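Local atomic coordinates of RNA-dependent RNA polymerase (Dera Ghazi Khan orthonairovirus, PDB entry 6DX2), a protein that probably synthesises viral RNA as a full-length polymerase and is represented here by its OTU-type cysteine protease domain, a viral deubiquitinase. Residues 39-44 with 56-61; 66-71 with 108-113; 71-74 with 78-81; 97-102 with 148-153. One frame throughout, in Å; residues are numbered along the deposited sequence.

Contact 1: residues 39-44 with 56-61; sequences DGNCFF and SEWRSI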
loop_
_atom_site.group_PDB
_atom_site.type_symbol
_atom_site.label_atom_id
_atom_site.label_comp_id
_atom_site.label_asym_id
_atom_site.label_seq_id
_atom_site.Cartn_x
_atom_site.Cartn_y
_atom_site.Cartn_z
ATOM N N ASP A 39 0.890 8.652 13.368
ATOM C CA ASP A 39 0.239 7.695 14.240
ATOM C C ASP A 39 -0.090 6.418 13.458
ATOM O O ASP A 39 0.210 6.284 12.266
ATOM C CB ASP A 39 -1.036 8.256 14.857
ATOM C CG ASP A 39 -2.079 8.681 13.807
ATOM O OD1 ASP A 39 -2.381 7.892 12.888
ATOM O OD2 ASP A 39 -2.650 9.803 13.924
ATOM N N GLY A 40 -0.778 5.511 14.142
ATOM C CA GLY A 40 -1.059 4.177 13.601
ATOM C C GLY A 40 -2.025 4.152 12.429
ATOM O O GLY A 40 -2.118 3.122 11.745
ATOM N N ASN A 41 -2.679 5.258 12.133
ATOM C CA ASN A 41 -3.525 5.380 10.954
ATOM C C ASN A 41 -2.772 5.761 9.674
ATOM O O ASN A 41 -3.426 6.027 8.670
ATOM C CB ASN A 41 -4.598 6.442 11.227
ATOM C CG ASN A 41 -5.379 6.134 12.493
ATOM O OD1 ASN A 41 -5.659 4.989 12.792
ATOM N ND2 ASN A 41 -5.748 7.187 13.261
ATOM N N CYS A 42 -1.432 5.897 9.725
ATOM C CA CYS A 42 -0.666 6.500 8.635
ATOM C C CYS A 42 -0.829 5.771 7.288
ATOM O O CYS A 42 -0.774 6.448 6.261
ATOM C CB CYS A 42 0.817 6.593 8.993
ATOM S SG CYS A 42 1.595 5.000 9.356
ATOM N N PHE A 43 -1.055 4.440 7.261
ATOM C CA PHE A 43 -1.277 3.762 5.994
ATOM C C PHE A 43 -2.514 4.346 5.341
ATOM O O PHE A 43 -2.491 4.699 4.156
ATOM C CB PHE A 43 -1.431 2.250 6.236
ATOM C CG PHE A 43 -1.808 1.487 5.002
ATOM C CD1 PHE A 43 -0.822 0.877 4.238
ATOM C CD2 PHE A 43 -3.126 1.443 4.579
ATOM C CE1 PHE A 43 -1.161 0.184 3.069
ATOM C CE2 PHE A 43 -3.481 0.762 3.381
ATOM C CZ PHE A 43 -2.467 0.127 2.645
ATOM N N PHE A 44 -3.550 4.587 6.154
ATOM C CA PHE A 44 -4.823 5.076 5.659
ATOM C C PHE A 44 -4.767 6.555 5.368
ATOM O O PHE A 44 -5.393 6.995 4.419
ATOM C CB PHE A 44 -5.936 4.707 6.670
ATOM C CG PHE A 44 -5.947 3.187 6.988
ATOM C CD1 PHE A 44 -6.457 2.258 6.056
ATOM C CD2 PHE A 44 -5.280 2.718 8.137
ATOM C CE1 PHE A 44 -6.409 0.881 6.350
ATOM C CE2 PHE A 44 -5.195 1.382 8.420
ATOM C CZ PHE A 44 -5.738 0.452 7.526
ATOM N N SER A 56 -8.882 13.431 4.979
ATOM C CA SER A 56 -10.160 13.297 5.670
ATOM C C SER A 56 -10.926 12.039 5.295
ATOM O O SER A 56 -11.898 11.719 5.996
ATOM C CB SER A 56 -11.033 14.515 5.400
ATOM O OG SER A 56 -11.431 14.557 4.046
ATOM N N GLU A 57 -10.535 11.349 4.215
ATOM C CA GLU A 57 -11.206 10.157 3.721
ATOM C C GLU A 57 -10.618 8.856 4.274
ATOM O O GLU A 57 -11.019 7.767 3.851
ATOM C CB GLU A 57 -11.170 10.149 2.199
ATOM C CG GLU A 57 -12.045 11.224 1.598
ATOM C CD GLU A 57 -11.350 12.576 1.454
ATOM O OE1 GLU A 57 -10.158 12.700 1.811
ATOM O OE2 GLU A 57 -12.008 13.536 0.990
ATOM N N TRP A 58 -9.734 8.954 5.267
ATOM C CA TRP A 58 -8.989 7.775 5.696
ATOM C C TRP A 58 -9.894 6.720 6.319
ATOM O O TRP A 58 -9.687 5.518 6.111
ATOM C CB TRP A 58 -7.881 8.208 6.670
ATOM C CG TRP A 58 -8.337 8.608 8.032
ATOM C CD1 TRP A 58 -8.691 9.864 8.438
ATOM C CD2 TRP A 58 -8.421 7.774 9.187
ATOM N NE1 TRP A 58 -9.030 9.854 9.757
ATOM C CE2 TRP A 58 -8.855 8.586 10.247
ATOM C CE3 TRP A 58 -8.162 6.418 9.425
ATOM C CZ2 TRP A 58 -9.078 8.088 11.553
ATOM C CZ3 TRP A 58 -8.384 5.919 10.708
ATOM C CH2 TRP A 58 -8.831 6.771 11.764
ATOM N N ARG A 59 -10.927 7.140 7.066
ATOM C CA ARG A 59 -11.846 6.148 7.622
ATOM C C ARG A 59 -12.712 5.502 6.544
ATOM O O ARG A 59 -13.035 4.314 6.636
ATOM C CB ARG A 59 -12.758 6.775 8.688
ATOM C CG ARG A 59 -12.038 7.553 9.815
ATOM C CD ARG A 59 -12.980 7.887 11.014
ATOM N NE ARG A 59 -12.992 6.725 11.899
ATOM C CZ ARG A 59 -12.367 6.655 13.075
ATOM N NH1 ARG A 59 -11.712 7.708 13.569
ATOM N NH2 ARG A 59 -12.427 5.531 13.776
ATOM N N SER A 60 -13.125 6.255 5.529
ATOM C CA SER A 60 -13.966 5.633 4.513
ATOM C C SER A 60 -13.180 4.636 3.675
ATOM O O SER A 60 -13.763 3.683 3.144
ATOM C CB SER A 60 -14.610 6.704 3.643
ATOM O OG SER A 60 -13.612 7.384 2.940
ATOM N N ILE A 61 -11.874 4.815 3.568
ATOM C CA ILE A 61 -11.053 3.810 2.895
ATOM C C ILE A 61 -11.090 2.498 3.661
ATOM O O ILE A 61 -11.198 1.420 3.070
ATOM C CB ILE A 61 -9.622 4.328 2.740
ATOM C CG1 ILE A 61 -9.623 5.398 1.649
ATOM C CG2 ILE A 61 -8.688 3.199 2.420
ATOM C CD1 ILE A 61 -8.589 6.399 1.906
#
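Asn41 lies with its whole side chain against one face of the Trp58 indole, and the chain can be followed outward across that face. CB sits over the six-membered ring, 4.2 Å from its centroid and 24° off the normal, a CH-pi contact displaced toward the rim. CG comes next, 3.5 Å from Trp58 CZ3. At the tip the amide forks: OD1 keeps to the CZ3 side, whereas Asn41 ND2 reaches 3.5 Å from Trp58 CH2 and passes on toward CZ2. The amide plane is inclined only 24° to the ring, so the group lies nearly flat on it. Its rotation is fixed by two polar partners beyond the contact, since OD1 is hydrogen-bonded to Tyr97 N and ND2 to Tyr45 OH. The sequence Asp39-Gly40-Asn41-Cys42 is the signature of OTU cysteine proteases: a type I turn leading into helix 42-52, with Cys42, probably the nucleophile, at the helix start. Asp39 OD1 accepts from Asn41 N at 2.8 Å and caps that turn. Trp58 begins helix 58-71, and its chi1 of 73° places the indole between its own N and carbonyl carbon, turned to the Asn41 side. Arg59 CG covers the opposite face, 3.3 Å above the ring centre. Phe44 meets the indole at its edge, with Phe44 CB 3.9 Å from Trp58 CE3, while Phe44 O lies 3.6 Å from Trp58 CB. Farther along the two helices, Ile61 CG2 approaches the edge of the Phe44 ring at CD1, 4.4 Å away, and Lys62 adds a cation-pi contact to that same ring.

Contact 2: residues 66-71 with 108-113; sequences ASFAAA and LSKALN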
loop_
_atom_site.group_PDB
_atom_site.type_symbol
_atom_site.label_atom_id
_atom_site.label_comp_id
_atom_site.label_asym_id
_atom_site.label_seq_id
_atom_site.Cartn_x
_atom_site.Cartn_y
_atom_site.Cartn_z
ATOM N N ALA A 66 -13.272 -3.017 4.370
ATOM C CA ALA A 66 -14.101 -3.915 5.132
ATOM C C ALA A 66 -15.170 -4.536 4.235
ATOM O O ALA A 66 -15.487 -5.710 4.378
ATOM C CB ALA A 66 -14.722 -3.167 6.312
ATOM N N SER A 67 -15.725 -3.753 3.298
ATOM C CA SER A 67 -16.761 -4.291 2.424
ATOM C C SER A 67 -16.180 -5.368 1.527
ATOM O O SER A 67 -16.824 -6.416 1.305
ATOM C CB SER A 67 -17.405 -3.178 1.580
ATOM O OG SER A 67 -16.674 -2.936 0.375
ATOM N N PHE A 68 -14.958 -5.140 1.029
ATOM C CA PHE A 68 -14.323 -6.165 0.214
ATOM C C PHE A 68 -14.092 -7.433 1.035
ATOM O O PHE A 68 -14.321 -8.536 0.545
ATOM C CB PHE A 68 -13.019 -5.650 -0.394
ATOM C CG PHE A 68 -12.465 -6.557 -1.442
ATOM C CD1 PHE A 68 -12.852 -6.430 -2.772
ATOM C CD2 PHE A 68 -11.610 -7.601 -1.078
ATOM C CE1 PHE A 68 -12.358 -7.290 -3.740
ATOM C CE2 PHE A 68 -11.122 -8.470 -2.036
ATOM C CZ PHE A 68 -11.479 -8.297 -3.377
ATOM N N ALA A 69 -13.579 -7.290 2.269
ATOM C CA ALA A 69 -13.297 -8.450 3.118
ATOM C C ALA A 69 -14.567 -9.241 3.424
ATOM O O ALA A 69 -14.534 -10.472 3.505
ATOM C CB ALA A 69 -12.605 -7.979 4.420
ATOM N N ALA A 70 -15.699 -8.552 3.590
ATOM C CA ALA A 70 -16.965 -9.215 3.874
ATOM C C ALA A 70 -17.492 -9.994 2.666
ATOM O O ALA A 70 -18.018 -11.120 2.814
ATOM C CB ALA A 70 -17.983 -8.168 4.337
ATOM N N ALA A 71 -17.365 -9.415 1.466
ATOM C CA ALA A 71 -17.944 -10.028 0.283
ATOM C C ALA A 71 -17.001 -10.996 -0.410
ATOM O O ALA A 71 -17.467 -11.892 -1.123
ATOM C CB ALA A 71 -18.362 -8.959 -0.722
ATOM N N LEU A 108 -7.082 -3.362 -0.782
ATOM C CA LEU A 108 -7.474 -2.103 -1.422
ATOM C C LEU A 108 -7.219 -2.122 -2.921
ATOM O O LEU A 108 -7.966 -1.520 -3.688
ATOM C CB LEU A 108 -6.696 -0.921 -0.791
ATOM C CG LEU A 108 -7.415 0.401 -0.946
ATOM C CD1 LEU A 108 -8.806 0.477 -0.504
ATOM C CD2 LEU A 108 -6.575 1.427 -0.118
ATOM N N SER A 109 -6.116 -2.722 -3.354
ATOM C CA SER A 109 -5.867 -2.805 -4.796
ATOM C C SER A 109 -7.011 -3.509 -5.513
ATOM O O SER A 109 -7.481 -3.044 -6.577
ATOM C CB SER A 109 -4.558 -3.526 -5.040
ATOM O OG SER A 109 -4.620 -4.903 -4.771
ATOM N N LYS A 110 -7.502 -4.615 -4.935
ATOM C CA LYS A 110 -8.658 -5.264 -5.530
ATOM C C LYS A 110 -9.933 -4.436 -5.325
ATOM O O LYS A 110 -10.762 -4.333 -6.234
ATOM C CB LYS A 110 -8.830 -6.668 -4.937
ATOM C CG LYS A 110 -7.617 -7.587 -5.170
ATOM C CD LYS A 110 -7.591 -8.838 -4.295
ATOM C CE LYS A 110 -6.293 -9.655 -4.593
ATOM N NZ LYS A 110 -6.410 -11.090 -4.152
ATOM N N ALA A 111 -10.113 -3.836 -4.143
ATOM C CA ALA A 111 -11.409 -3.225 -3.872
ATOM C C ALA A 111 -11.652 -2.001 -4.741
ATOM O O ALA A 111 -12.806 -1.677 -5.059
ATOM C CB ALA A 111 -11.511 -2.876 -2.387
ATOM N N LEU A 112 -10.580 -1.265 -5.086
ATOM C CA LEU A 112 -10.712 -0.047 -5.856
ATOM C C LEU A 112 -10.180 -0.180 -7.269
ATOM O O LEU A 112 -10.244 0.804 -8.025
ATOM C CB LEU A 112 -9.967 1.109 -5.120
ATOM C CG LEU A 112 -10.623 1.528 -3.822
ATOM C CD1 LEU A 112 -9.818 2.726 -3.258
ATOM C CD2 LEU A 112 -12.097 1.913 -4.008
ATOM N N ASN A 113 -9.699 -1.361 -7.668
ATOM C CA ASN A 113 -9.155 -1.530 -9.025
ATOM C C ASN A 113 -8.043 -0.528 -9.260
ATOM O O ASN A 113 -8.007 0.223 -10.251
ATOM C CB ASN A 113 -10.246 -1.407 -10.090
ATOM C CG ASN A 113 -11.057 -2.647 -10.158
ATOM O OD1 ASN A 113 -12.069 -2.785 -9.452
ATOM N ND2 ASN A 113 -10.575 -3.602 -10.942
#
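Phe68 and Ala111 are where helices 58-71 and 102-112 come nearest within these segments, with CA atoms 5.8 Å apart. The contact is carried almost entirely by the Phe68 side chain. Its CB meets Ala111 CB at 3.7 Å, and the ring then runs on along the second helix: Phe68 CD1 lies 3.7 Å from Ala111 CA, and Phe68 CZ reaches 3.5 Å from Lys110 CB. Ala111, small as it is, lets the root of the phenylalanine settle against the helix backbone. With CG anti to the Phe68 backbone N (chi1 -169°), the ring is swung toward the second helix, and Ala111 and Lys110 approach it obliquely. Lys110 contributes the aliphatic part of its chain. Its CB bears on the ring tip and CD follows at 4.0 Å from Phe68 CZ, after which the extended chain leads away, and NZ is hydrogen-bonded to the carbonyl O of Gln75, in the loop after helix 58-71. The Phe68 side chain also touches Gln75 and Cys76, so the loop adds to its surroundings. Two helices of the OTU domain's helical part are thereby joined near the C-terminal ends of both, at a partly exposed site. Between the segments the contact is purely apolar, made of aromatic carbon, one methyl and lysine methylenes. That chemistry implies adhesion by dispersion and burial of hydrocarbon, without directional bonds, while the lysine's charge is carried past the ring to a carbonyl outside it.

Contact 3: residues 71-74 with 78-81; sequences ANWG and QAKL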
loop_
_atom_site.group_PDB
_atom_site.type_symbol
_atom_site.label_atom_id
_atom_site.label_comp_id
_atom_site.label_asym_id
_atom_site.label_seq_id
_atom_site.Cartn_x
_atom_site.Cartn_y
_atom_site.Cartn_z
ATOM N N ALA A 71 -17.365 -9.415 1.466
ATOM C CA ALA A 71 -17.944 -10.028 0.283
ATOM C C ALA A 71 -17.001 -10.996 -0.410
ATOM O O ALA A 71 -17.467 -11.892 -1.123
ATOM C CB ALA A 71 -18.362 -8.959 -0.722
ATOM N N ASN A 72 -15.697 -10.839 -0.230
ATOM C CA ASN A 72 -14.694 -11.509 -1.044
ATOM C C ASN A 72 -13.553 -12.019 -0.178
ATOM O O ASN A 72 -12.379 -11.854 -0.506
ATOM C CB ASN A 72 -14.116 -10.557 -2.090
ATOM C CG ASN A 72 -15.042 -10.377 -3.217
ATOM O OD1 ASN A 72 -15.698 -11.335 -3.595
ATOM N ND2 ASN A 72 -15.150 -9.157 -3.749
ATOM N N TRP A 73 -13.894 -12.658 0.937
ATOM C CA TRP A 73 -12.872 -13.063 1.894
ATOM C C TRP A 73 -11.844 -13.995 1.261
ATOM O O TRP A 73 -10.656 -13.932 1.592
ATOM C CB TRP A 73 -13.549 -13.740 3.087
ATOM C CG TRP A 73 -12.635 -14.195 4.176
ATOM C CD1 TRP A 73 -12.546 -15.450 4.690
ATOM C CD2 TRP A 73 -11.692 -13.388 4.908
ATOM N NE1 TRP A 73 -11.614 -15.476 5.712
ATOM C CE2 TRP A 73 -11.074 -14.227 5.862
ATOM C CE3 TRP A 73 -11.320 -12.042 4.852
ATOM C CZ2 TRP A 73 -10.096 -13.759 6.746
ATOM C CZ3 TRP A 73 -10.343 -11.581 5.732
ATOM C CH2 TRP A 73 -9.744 -12.440 6.660
ATOM N N GLY A 74 -12.289 -14.896 0.373
ATOM C CA GLY A 74 -11.366 -15.819 -0.271
ATOM C C GLY A 74 -10.280 -15.145 -1.104
ATOM O O GLY A 74 -9.214 -15.736 -1.297
ATOM N N GLN A 78 -3.658 -12.567 2.147
ATOM C CA GLN A 78 -2.775 -12.319 3.273
ATOM C C GLN A 78 -3.567 -12.187 4.559
ATOM O O GLN A 78 -3.133 -12.672 5.608
ATOM C CB GLN A 78 -1.920 -11.074 3.026
ATOM C CG GLN A 78 -0.910 -11.192 1.875
ATOM C CD GLN A 78 0.098 -12.335 2.044
ATOM O OE1 GLN A 78 -0.055 -13.424 1.462
ATOM N NE2 GLN A 78 1.133 -12.092 2.838
ATOM N N ALA A 79 -4.751 -11.564 4.492
ATOM C CA ALA A 79 -5.589 -11.450 5.677
ATOM C C ALA A 79 -5.930 -12.819 6.257
ATOM O O ALA A 79 -5.935 -12.989 7.480
ATOM C CB ALA A 79 -6.871 -10.695 5.349
ATOM N N LYS A 80 -6.214 -13.804 5.387
ATOM C CA LYS A 80 -6.520 -15.178 5.800
ATOM C C LYS A 80 -5.386 -15.857 6.546
ATOM O O LYS A 80 -5.638 -16.812 7.285
ATOM C CB LYS A 80 -6.879 -15.994 4.564
ATOM C CG LYS A 80 -8.266 -15.736 4.041
ATOM C CD LYS A 80 -8.654 -16.836 3.056
ATOM C CE LYS A 80 -8.242 -16.497 1.623
ATOM N NZ LYS A 80 -8.698 -17.516 0.591
ATOM N N LEU A 81 -4.148 -15.407 6.382
ATOM C CA LEU A 81 -3.037 -15.974 7.150
ATOM C C LEU A 81 -3.018 -15.476 8.579
ATOM O O LEU A 81 -2.510 -16.167 9.464
ATOM C CB LEU A 81 -1.693 -15.619 6.505
ATOM C CG LEU A 81 -1.314 -16.389 5.248
ATOM C CD1 LEU A 81 -1.301 -17.871 5.552
ATOM C CD2 LEU A 81 -2.247 -16.088 4.100
#
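Trp73 and Ala79 make the tightly packed side of this contact, the methyl CB of Ala79 standing 3.6 Å from both CZ3 and CH2 of Trp73 at the far end of the indole. Lys80 sets its CG over one face of the indole, 4.0 Å from the centroid of the five-membered ring and 27° off the normal, a CH-pi contact nearest to CE2. The indole reaches toward helix 77-82, while the lysine chain runs back the other way, toward the 3-10 turn at 73-74. The solvent side is looser and polar. There the lysine chain bends at chi3 (-89°), which brings Lys80 CE to 3.5 Å from Trp73 O. Lys80 NZ donates a short 2.6 Å hydrogen bond to Gly74 O, tilted out of the carbonyl plane. Both Lys80 and Gly74 are exposed, and this ammonium-carbonyl bond closes the contact on that side. The whole lies in the helical part of the OTU domain, at the link between helices 58-71 and 77-82. Inward, Trp73 also touches Ser86 and Tyr89 of helix 86-93, whereas Ala79 rests on Val103 of helix 102-112, where Glu106 OE1 accepts from Gln78 N.

Contact 4: residues 97-102 with 148-153; sequences YYWGGS and QGHIEP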
loop_
_atom_site.group_PDB
_atom_site.type_symbol
_atom_site.label_atom_id
_atom_site.label_comp_id
_atom_site.label_asym_id
_atom_site.label_seq_id
_atom_site.Cartn_x
_atom_site.Cartn_y
_atom_site.Cartn_z
ATOM N N TYR A 97 -5.887 3.266 15.066
ATOM C CA TYR A 97 -4.479 2.947 15.233
ATOM C C TYR A 97 -4.170 1.507 14.876
ATOM O O TYR A 97 -3.133 0.980 15.296
ATOM C CB TYR A 97 -3.999 3.281 16.667
ATOM C CG TYR A 97 -4.576 4.607 17.057
ATOM C CD1 TYR A 97 -4.268 5.755 16.317
ATOM C CD2 TYR A 97 -5.442 4.727 18.124
ATOM C CE1 TYR A 97 -4.814 6.980 16.646
ATOM C CE2 TYR A 97 -5.980 5.964 18.472
ATOM C CZ TYR A 97 -5.665 7.074 17.717
ATOM O OH TYR A 97 -6.203 8.305 18.048
ATOM N N TYR A 98 -5.034 0.860 14.085
ATOM C CA TYR A 98 -4.651 -0.408 13.494
ATOM C C TYR A 98 -3.616 -0.127 12.413
ATOM O O TYR A 98 -3.824 0.743 11.546
ATOM C CB TYR A 98 -5.888 -1.085 12.897
ATOM C CG TYR A 98 -5.583 -2.261 12.037
ATOM C CD1 TYR A 98 -5.328 -2.101 10.673
ATOM C CD2 TYR A 98 -5.534 -3.527 12.577
ATOM C CE1 TYR A 98 -5.044 -3.214 9.847
ATOM C CE2 TYR A 98 -5.265 -4.642 11.787
ATOM C CZ TYR A 98 -5.029 -4.479 10.429
ATOM O OH TYR A 98 -4.738 -5.548 9.615
ATOM N N TRP A 99 -2.479 -0.806 12.473
ATOM C CA TRP A 99 -1.403 -0.471 11.529
ATOM C C TRP A 99 -1.613 -1.193 10.215
ATOM O O TRP A 99 -1.537 -2.411 10.162
ATOM C CB TRP A 99 -0.030 -0.804 12.122
ATOM C CG TRP A 99 0.329 0.160 13.197
ATOM C CD1 TRP A 99 -0.174 0.171 14.500
ATOM C CD2 TRP A 99 1.227 1.279 13.102
ATOM N NE1 TRP A 99 0.377 1.215 15.194
ATOM C CE2 TRP A 99 1.233 1.913 14.380
ATOM C CE3 TRP A 99 2.038 1.813 12.081
ATOM C CZ2 TRP A 99 1.991 3.077 14.661
ATOM C CZ3 TRP A 99 2.784 2.966 12.364
ATOM C CH2 TRP A 99 2.765 3.577 13.670
ATOM N N GLY A 100 -1.809 -0.417 9.139
ATOM C CA GLY A 100 -1.986 -0.985 7.816
ATOM C C GLY A 100 -0.689 -1.418 7.166
ATOM O O GLY A 100 0.390 -0.907 7.458
ATOM N N GLY A 101 -0.835 -2.382 6.286
ATOM C CA GLY A 101 0.328 -2.874 5.586
ATOM C C GLY A 101 -0.092 -3.685 4.399
ATOM O O GLY A 101 -1.118 -3.399 3.787
ATOM N N SER A 102 0.678 -4.734 4.129
ATOM C CA SER A 102 0.469 -5.514 2.895
ATOM C C SER A 102 -0.910 -6.148 2.851
ATOM O O SER A 102 -1.468 -6.325 1.762
ATOM C CB SER A 102 1.584 -6.552 2.785
ATOM O OG SER A 102 1.498 -7.441 3.842
ATOM N N GLN A 148 11.252 2.961 8.592
ATOM C CA GLN A 148 11.356 3.078 10.047
ATOM C C GLN A 148 9.984 2.999 10.717
ATOM O O GLN A 148 9.662 3.749 11.643
ATOM C CB GLN A 148 12.090 4.358 10.417
ATOM C CG GLN A 148 13.561 4.273 10.080
ATOM C CD GLN A 148 14.244 3.117 10.798
ATOM O OE1 GLN A 148 14.990 2.344 10.194
ATOM N NE2 GLN A 148 13.987 2.995 12.097
ATOM N N GLY A 149 9.170 2.076 10.240
ATOM C CA GLY A 149 7.888 1.820 10.842
ATOM C C GLY A 149 6.783 2.775 10.459
ATOM O O GLY A 149 5.652 2.586 10.912
ATOM N N HIS A 150 7.050 3.778 9.630
ATOM C CA HIS A 150 5.999 4.688 9.226
ATOM C C HIS A 150 5.787 4.603 7.725
ATOM O O HIS A 150 6.626 4.097 6.984
ATOM C CB HIS A 150 6.331 6.125 9.680
ATOM C CG HIS A 150 6.270 6.288 11.170
ATOM N ND1 HIS A 150 7.396 6.279 11.968
ATOM C CD2 HIS A 150 5.214 6.441 12.011
ATOM C CE1 HIS A 150 7.039 6.434 13.232
ATOM N NE2 HIS A 150 5.721 6.535 13.286
ATOM N N ILE A 151 4.587 4.963 7.308
ATOM C CA ILE A 151 4.204 4.962 5.916
ATOM C C ILE A 151 3.963 6.397 5.526
ATOM O O ILE A 151 3.302 7.155 6.259
ATOM C CB ILE A 151 2.960 4.092 5.656
ATOM C CG1 ILE A 151 3.318 2.641 5.917
ATOM C CG2 ILE A 151 2.381 4.334 4.227
ATOM C CD1 ILE A 151 2.253 1.728 5.565
ATOM N N GLU A 152 4.532 6.782 4.385
ATOM C CA GLU A 152 4.299 8.085 3.794
ATOM C C GLU A 152 3.914 7.924 2.327
ATOM O O GLU A 152 4.364 6.991 1.646
ATOM C CB GLU A 152 5.548 8.964 3.914
ATOM C CG GLU A 152 6.174 8.951 5.326
ATOM C CD GLU A 152 5.298 9.589 6.419
ATOM O OE1 GLU A 152 4.374 10.358 6.066
ATOM O OE2 GLU A 152 5.562 9.333 7.635
ATOM N N PRO A 153 3.053 8.781 1.822
ATOM C CA PRO A 153 2.771 8.769 0.373
ATOM C C PRO A 153 3.961 9.278 -0.444
ATOM O O PRO A 153 4.684 10.165 -0.010
ATOM C CB PRO A 153 1.563 9.720 0.255
ATOM C CG PRO A 153 1.521 10.494 1.509
ATOM C CD PRO A 153 2.401 9.896 2.530
#
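Trp99 projects from the loop before helix 102-112 to meet Gly149, just before strand 150-156, and His150, its first residue. In the OTU fold this places the loop beside the strand that carries the His-Ile-Glu sequence, whose His150 is probably the catalytic histidine. The aromatic pairing is oblique: the six-membered ring of Trp99 and the imidazole have centroids 6.0 Å apart and planes at 57°. Its closest approach is between Trp99 CH2 and His150 CD2, 4.1 Å, with CD2 near the indole plane at the ring edge; NE2 is hardly farther from the same CH2. CG of Trp99 lies anti to its own carbonyl carbon (chi1 -72°), and the distal end of the indole swings nearer to the strand than its CB does. A carbonyl-ring contact comes next. Gly149 O lies 3.2 Å from Trp99 CZ3, set obliquely to the ring; Gly149 has positive phi, a backbone shape that favours glycine, just ahead of the strand. Apolar contact with the backbone makes the third kind, and here the side chain comes from the strand: Ile151 is buried, points toward the loop and also packs on Phe43 of helix 42-52 and on Leu144 and Leu146 of the adjoining strand. The loop has its own ties to helix 102-112, since Glu104 accepts from Gly101 N through OE1 and is hydrogen-bonded to Tyr98 OH through OE2. From the Ile151 side chain, extended beyond CG1 with chi2 at -174°, the terminal CD1 comes to rest 3.7 Å from the carbonyl O of Gly100.

Contacts 1 and 4 meet at the probable active site, their centres about 10 Å apart: Cys42 SG lies 4.7 Å from His150 CD2, Trp99 CE2 packs 3.3 Å from Gly40 CA, and Phe43 CD1 touches Ile151 CD1 at 3.5 Å. Contacts 1 and 2 share helix 58-71, with centres about 15 Å apart, and join through Ile61 CG2 and Leu108 CD2, 3.7 Å from each other. Contact 3 carries on from contact 2 through the common residue Ala71, centre to centre about 10 Å, and is peripheral, its centre about 21 Å from that of contact 1 and about 20 Å from that of contact 4. Contacts 2 and 4 do not touch; their nearest atoms are about 7 Å apart.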